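Metallo-beta-lactamase FIM-1 (Pseudomonas aeruginosa, PDB 6V3Q) probably catalyses the zinc-dependent hydrolysis of beta-lactam antibiotics to substituted beta-amino acids, a reaction that underlies antibiotic resistance. Local coordinates at residues 106-111 / 145-150; 99-104 / 118-123. All blocks are in the same frame, centred on the assembly; numbering follows the deposited sequence.

Contact 1 (106-111 / 145-150). With ZN (zinc ion), chain C.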
# COMPACT_ATOMS: atom_id res chain seq x y z
N SER A 106 5.03 -1.39 -27.00
CA SER A 106 5.41 -0.77 -25.73
C SER A 106 6.24 0.48 -25.97
O SER A 106 6.13 1.46 -25.22
CB SER A 106 6.17 -1.77 -24.87
OG SER A 106 5.34 -2.84 -24.46
N ASN A 107 7.09 0.47 -27.00
CA ASN A 107 7.92 1.63 -27.29
C ASN A 107 7.11 2.77 -27.91
O ASN A 107 7.47 3.94 -27.75
CB ASN A 107 9.06 1.24 -28.22
CG ASN A 107 10.17 0.51 -27.49
OD1 ASN A 107 10.33 0.66 -26.28
ND2 ASN A 107 10.95 -0.28 -28.22
N ARG A 108 6.02 2.44 -28.61
CA ARG A 108 5.21 3.48 -29.24
C ARG A 108 4.36 4.24 -28.23
O ARG A 108 4.18 5.45 -28.36
CB ARG A 108 4.32 2.86 -30.32
CG ARG A 108 5.07 2.34 -31.54
CD ARG A 108 4.09 1.94 -32.62
NE ARG A 108 3.12 0.98 -32.12
CZ ARG A 108 1.93 0.76 -32.68
NH1 ARG A 108 1.56 1.44 -33.75
NH2 ARG A 108 1.11 -0.14 -32.15
N MET A 109 3.84 3.55 -27.21
CA MET A 109 2.95 4.16 -26.24
C MET A 109 3.64 4.59 -24.96
O MET A 109 2.97 5.03 -24.02
CB MET A 109 1.80 3.20 -25.91
CG MET A 109 2.21 1.98 -25.11
SD MET A 109 0.80 0.95 -24.65
CE MET A 109 0.22 0.43 -26.25
N ALA A 110 4.97 4.47 -24.89
CA ALA A 110 5.72 4.91 -23.72
C ALA A 110 5.75 6.44 -23.61
O ALA A 110 5.58 6.97 -22.50
CB ALA A 110 7.14 4.34 -23.73
N PRO A 111 5.96 7.19 -24.71
CA PRO A 111 5.90 8.66 -24.60
C PRO A 111 4.59 9.20 -24.05
O PRO A 111 4.60 10.15 -23.26
CB PRO A 111 6.14 9.12 -26.04
CG PRO A 111 6.99 8.07 -26.61
CD PRO A 111 6.51 6.78 -26.02
N HIS A 145 -3.52 -7.70 -19.76
CA HIS A 145 -3.51 -6.58 -18.83
C HIS A 145 -3.36 -5.26 -19.58
O HIS A 145 -4.02 -4.26 -19.24
CB HIS A 145 -2.38 -6.75 -17.81
CG HIS A 145 -2.03 -5.49 -17.08
ND1 HIS A 145 -2.80 -4.98 -16.05
CD2 HIS A 145 -0.99 -4.64 -17.23
CE1 HIS A 145 -2.24 -3.87 -15.60
NE2 HIS A 145 -1.15 -3.64 -16.30
N THR A 146 -2.51 -5.23 -20.60
CA THR A 146 -2.45 -4.15 -21.57
C THR A 146 -2.39 -4.76 -22.96
O THR A 146 -2.26 -5.98 -23.12
CB THR A 146 -1.25 -3.23 -21.33
OG1 THR A 146 -0.04 -3.99 -21.44
CG2 THR A 146 -1.32 -2.57 -19.96
N ARG A 147 -2.50 -3.91 -23.97
CA ARG A 147 -2.42 -4.39 -25.35
C ARG A 147 -1.03 -4.91 -25.68
O ARG A 147 -0.87 -5.76 -26.56
CB ARG A 147 -2.80 -3.27 -26.32
CG ARG A 147 -3.33 -3.75 -27.66
CD ARG A 147 -3.19 -2.71 -28.77
NE ARG A 147 -3.57 -1.36 -28.35
CZ ARG A 147 -2.76 -0.31 -28.41
NH1 ARG A 147 -1.53 -0.44 -28.88
NH2 ARG A 147 -3.18 0.88 -28.00
N ASP A 148 -0.01 -4.43 -24.97
CA ASP A 148 1.38 -4.65 -25.35
C ASP A 148 2.13 -5.60 -24.43
O ASP A 148 3.33 -5.81 -24.64
CB ASP A 148 2.13 -3.32 -25.40
CG ASP A 148 2.10 -2.59 -24.07
OD1 ASP A 148 0.99 -2.41 -23.52
OD2 ASP A 148 3.18 -2.23 -23.56
N ASN A 149 1.47 -6.18 -23.43
CA ASN A 149 2.20 -6.96 -22.43
C ASN A 149 2.83 -8.20 -23.05
O ASN A 149 2.24 -8.87 -23.91
CB ASN A 149 1.28 -7.37 -21.27
CG ASN A 149 0.00 -8.07 -21.71
OD1 ASN A 149 -0.97 -8.11 -20.95
ND2 ASN A 149 -0.01 -8.61 -22.92
N ILE A 150 4.06 -8.50 -22.62
CA ILE A 150 4.77 -9.70 -23.01
C ILE A 150 5.26 -10.38 -21.73
O ILE A 150 5.25 -9.80 -20.65
CB ILE A 150 5.96 -9.41 -23.95
CG1 ILE A 150 6.97 -8.49 -23.25
CG2 ILE A 150 5.48 -8.78 -25.25
CD1 ILE A 150 8.21 -8.22 -24.06
ZN ZN C . 0.58 -2.26 -15.83
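Ser106 and Asp148 supply the polar half of this contact. Both carboxylate oxygens of the buried Asp148 are held: OD2 accepts the backbone N-H of Ala82, while Thr146 OG1 gives its hydrogen to OD1, coming from above the carboxylate plane at 2.8 Å. These two bonds probably limit the rotation of the carboxylate. Ser106 OG is a third donor, to Asp148 OD2, but its modelled 2.4 Å is so short that the length is doubtful. In Asp148, chi1 (59°) sets CG between its own N and carbonyl carbon, and the carboxylate beyond it meets Ser106 of helix 104-108.

The metal site lies one shell inward. His145 NE2 coordinates the zinc ion at 2.3 Å, and His81 NE2 and His83 ND1 complete the three-histidine site, set in loops at one edge of the alpha-beta/beta-alpha sandwich of the metallo-beta-lactamase superfamily. Asp148 also packs against His81, as a second-shell residue beside that ligand. Within the loop that carries His145, Asn149 OD1 accepts the N-H of Thr146 at 3.3 Å, from above its carbonyl plane.

Contacts of Met109 and the two arginines lie on the more exposed side. Met109 crosses Asp148 obliquely, its SD 3.6 Å from OD1. A bend at chi3 (64°) then carries the methyl CE to Arg147, where it lies 3.3 Å from NH1. Arg147 NH1 also comes within 4.2 Å of Arg108 NH2, a pairing of like charges probably made tolerable by Asp105, which pairs OD1 with Arg108 NH2 and OD2 with Arg147 NH1.

Contact 2 (99-104 / 118-123); sequences VTYAAA and AEHDLI
Leu122 lies against Tyr101 and the backbone of Ala102 and Ala103, its CD2 resting 3.6 Å from Tyr101 CB, with the two side chains crossing at about a right angle. CG lies anti to the carbonyl carbon (chi1 -70°), and the other branch, CD1, packs on the backbone at Ala102 and Ala103. The leucine's own N-H binds Ala102 O at 2.9 Å, the donor standing 36° out of the carbonyl plane. Val78, Val132 and Ile150 also touch this side chain, extending the apolar contact into the interior.

His120 pairs with Tyr101 on one face of the sheet. Its CB lies 3.7 Å from Tyr101 CD1, and its ND1 sits over one face of the tyrosine ring, displaced toward the rim; the ring planes are inclined at 32°. Val99 CG1 also comes near, 3.7 Å from His120 ND1, a buried nitrogen that has no hydrogen-bonding partner in the model. The backbone of His120 bonds twice to strand 99-102, at the residues flanking Tyr101: its N binds Thr100 O at 3.1 Å, and its O accepts the N-H of Ala102 at 3.2 Å.

Beside these, Thr100 OG1 accepts the N-H of Glu119 at 2.8 Å and donates to a water that in turn donates to Glu119 OE1. On the opposite face from Tyr101, Ala102 CB meets Ala118 CB. The parallel pairing of Tyr101 with His120 and of Ala102 with Asp121 closes a beta-alpha-beta crossover through helix 104-108, and puts strand 120-121 at the edge of the larger sheet in this metallo-beta-lactamase fold.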
# COMPACT_ATOMS: atom_id res chain seq x y z
N VAL A 99 21.79 -2.00 -23.00
CA VAL A 99 21.03 -2.30 -24.21
C VAL A 99 19.62 -2.68 -23.79
O VAL A 99 19.42 -3.67 -23.08
CB VAL A 99 21.69 -3.42 -25.03
CG1 VAL A 99 21.04 -3.52 -26.41
CG2 VAL A 99 23.19 -3.18 -25.15
N THR A 100 18.63 -1.89 -24.22
CA THR A 100 17.26 -2.04 -23.75
C THR A 100 16.35 -2.51 -24.88
O THR A 100 16.48 -2.05 -26.02
CB THR A 100 16.74 -0.72 -23.17
OG1 THR A 100 16.73 0.28 -24.20
CG2 THR A 100 17.64 -0.25 -22.04
N TYR A 101 15.44 -3.41 -24.54
CA TYR A 101 14.48 -3.97 -25.49
C TYR A 101 13.07 -3.85 -24.93
O TYR A 101 12.86 -3.90 -23.72
CB TYR A 101 14.76 -5.44 -25.80
CG TYR A 101 16.08 -5.72 -26.49
CD1 TYR A 101 16.13 -5.93 -27.86
CD2 TYR A 101 17.26 -5.80 -25.77
CE1 TYR A 101 17.33 -6.20 -28.50
CE2 TYR A 101 18.46 -6.07 -26.40
CZ TYR A 101 18.49 -6.27 -27.76
OH TYR A 101 19.69 -6.53 -28.39
N ALA A 102 12.11 -3.71 -25.84
CA ALA A 102 10.70 -3.77 -25.48
C ALA A 102 9.90 -4.09 -26.74
O ALA A 102 10.40 -3.96 -27.86
CB ALA A 102 10.20 -2.47 -24.85
N ALA A 103 8.66 -4.53 -26.54
CA ALA A 103 7.76 -4.75 -27.66
C ALA A 103 7.56 -3.46 -28.43
O ALA A 103 7.59 -2.37 -27.85
CB ALA A 103 6.42 -5.29 -27.16
N ALA A 104 7.40 -3.58 -29.75
CA ALA A 104 7.23 -2.39 -30.58
C ALA A 104 6.07 -1.54 -30.09
O ALA A 104 6.16 -0.31 -30.05
CB ALA A 104 7.02 -2.79 -32.04
N ALA A 118 12.21 2.12 -24.81
CA ALA A 118 13.40 1.30 -24.98
C ALA A 118 14.07 1.63 -26.31
O ALA A 118 13.47 2.22 -27.21
CB ALA A 118 13.05 -0.18 -24.91
N GLU A 119 15.34 1.25 -26.42
CA GLU A 119 16.12 1.62 -27.59
C GLU A 119 15.82 0.72 -28.79
O GLU A 119 15.85 1.19 -29.93
CB GLU A 119 17.61 1.58 -27.26
CG GLU A 119 18.51 2.10 -28.36
CD GLU A 119 19.98 1.96 -28.01
OE1 GLU A 119 20.29 1.34 -26.98
OE2 GLU A 119 20.82 2.48 -28.78
N HIS A 120 15.53 -0.55 -28.55
CA HIS A 120 15.31 -1.51 -29.62
C HIS A 120 13.92 -2.12 -29.52
O HIS A 120 13.43 -2.40 -28.42
CB HIS A 120 16.36 -2.63 -29.59
CG HIS A 120 17.76 -2.17 -29.85
ND1 HIS A 120 18.72 -2.10 -28.86
CD2 HIS A 120 18.36 -1.74 -30.99
CE1 HIS A 120 19.85 -1.66 -29.38
NE2 HIS A 120 19.66 -1.43 -30.67
N ASP A 121 13.29 -2.32 -30.68
CA ASP A 121 12.05 -3.09 -30.75
C ASP A 121 12.39 -4.57 -30.83
O ASP A 121 13.27 -4.97 -31.60
CB ASP A 121 11.22 -2.67 -31.96
CG ASP A 121 10.75 -1.24 -31.88
OD1 ASP A 121 11.00 -0.59 -30.85
OD2 ASP A 121 10.13 -0.76 -32.85
N LEU A 122 11.70 -5.38 -30.03
CA LEU A 122 11.86 -6.82 -30.14
C LEU A 122 11.30 -7.31 -31.47
O LEU A 122 10.32 -6.78 -32.00
CB LEU A 122 11.15 -7.52 -28.97
CG LEU A 122 11.77 -7.34 -27.59
CD1 LEU A 122 10.79 -7.75 -26.50
CD2 LEU A 122 13.05 -8.15 -27.48
N ILE A 123 11.96 -8.33 -32.03
CA ILE A 123 11.55 -8.93 -33.29
C ILE A 123 11.15 -10.37 -33.00
O ILE A 123 12.01 -11.22 -32.74
CB ILE A 123 12.65 -8.85 -34.36
CG1 ILE A 123 13.02 -7.39 -34.64
CG2 ILE A 123 12.21 -9.54 -35.64
CD1 ILE A 123 13.89 -7.20 -35.86
O HOH W 1 19.37 0.56 -24.72
O HOH W 2 8.24 -5.67 -30.76

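How the contacts relate
Both contacts are partly buried and draw on one beta-alpha-beta unit, their segments alternating along the chain. Contact 2 joins its two strands through backbone bonds, a threonine hydroxyl and apolar side chains; Leu122, Ala102 and Ala118 are buried, Glu119 and Asp121 exposed, and the side chain of Ala103 lies about 13 Å from the zinc ion. Contact 1 ties the unit's helix to a metal-bearing loop, with Ser106 and the carboxylate of Asp148 buried and the charged Arg108 and Arg147 exposed. Asn107 bridges the two by probable hydrogen bonds, Asn107 ND2 to Asp121 OD1 (2.6 Å) and Asn107 OD1 to Ala118 N (2.8 Å). Ile150 CD1 meets Leu122 CD1 in an apolar join.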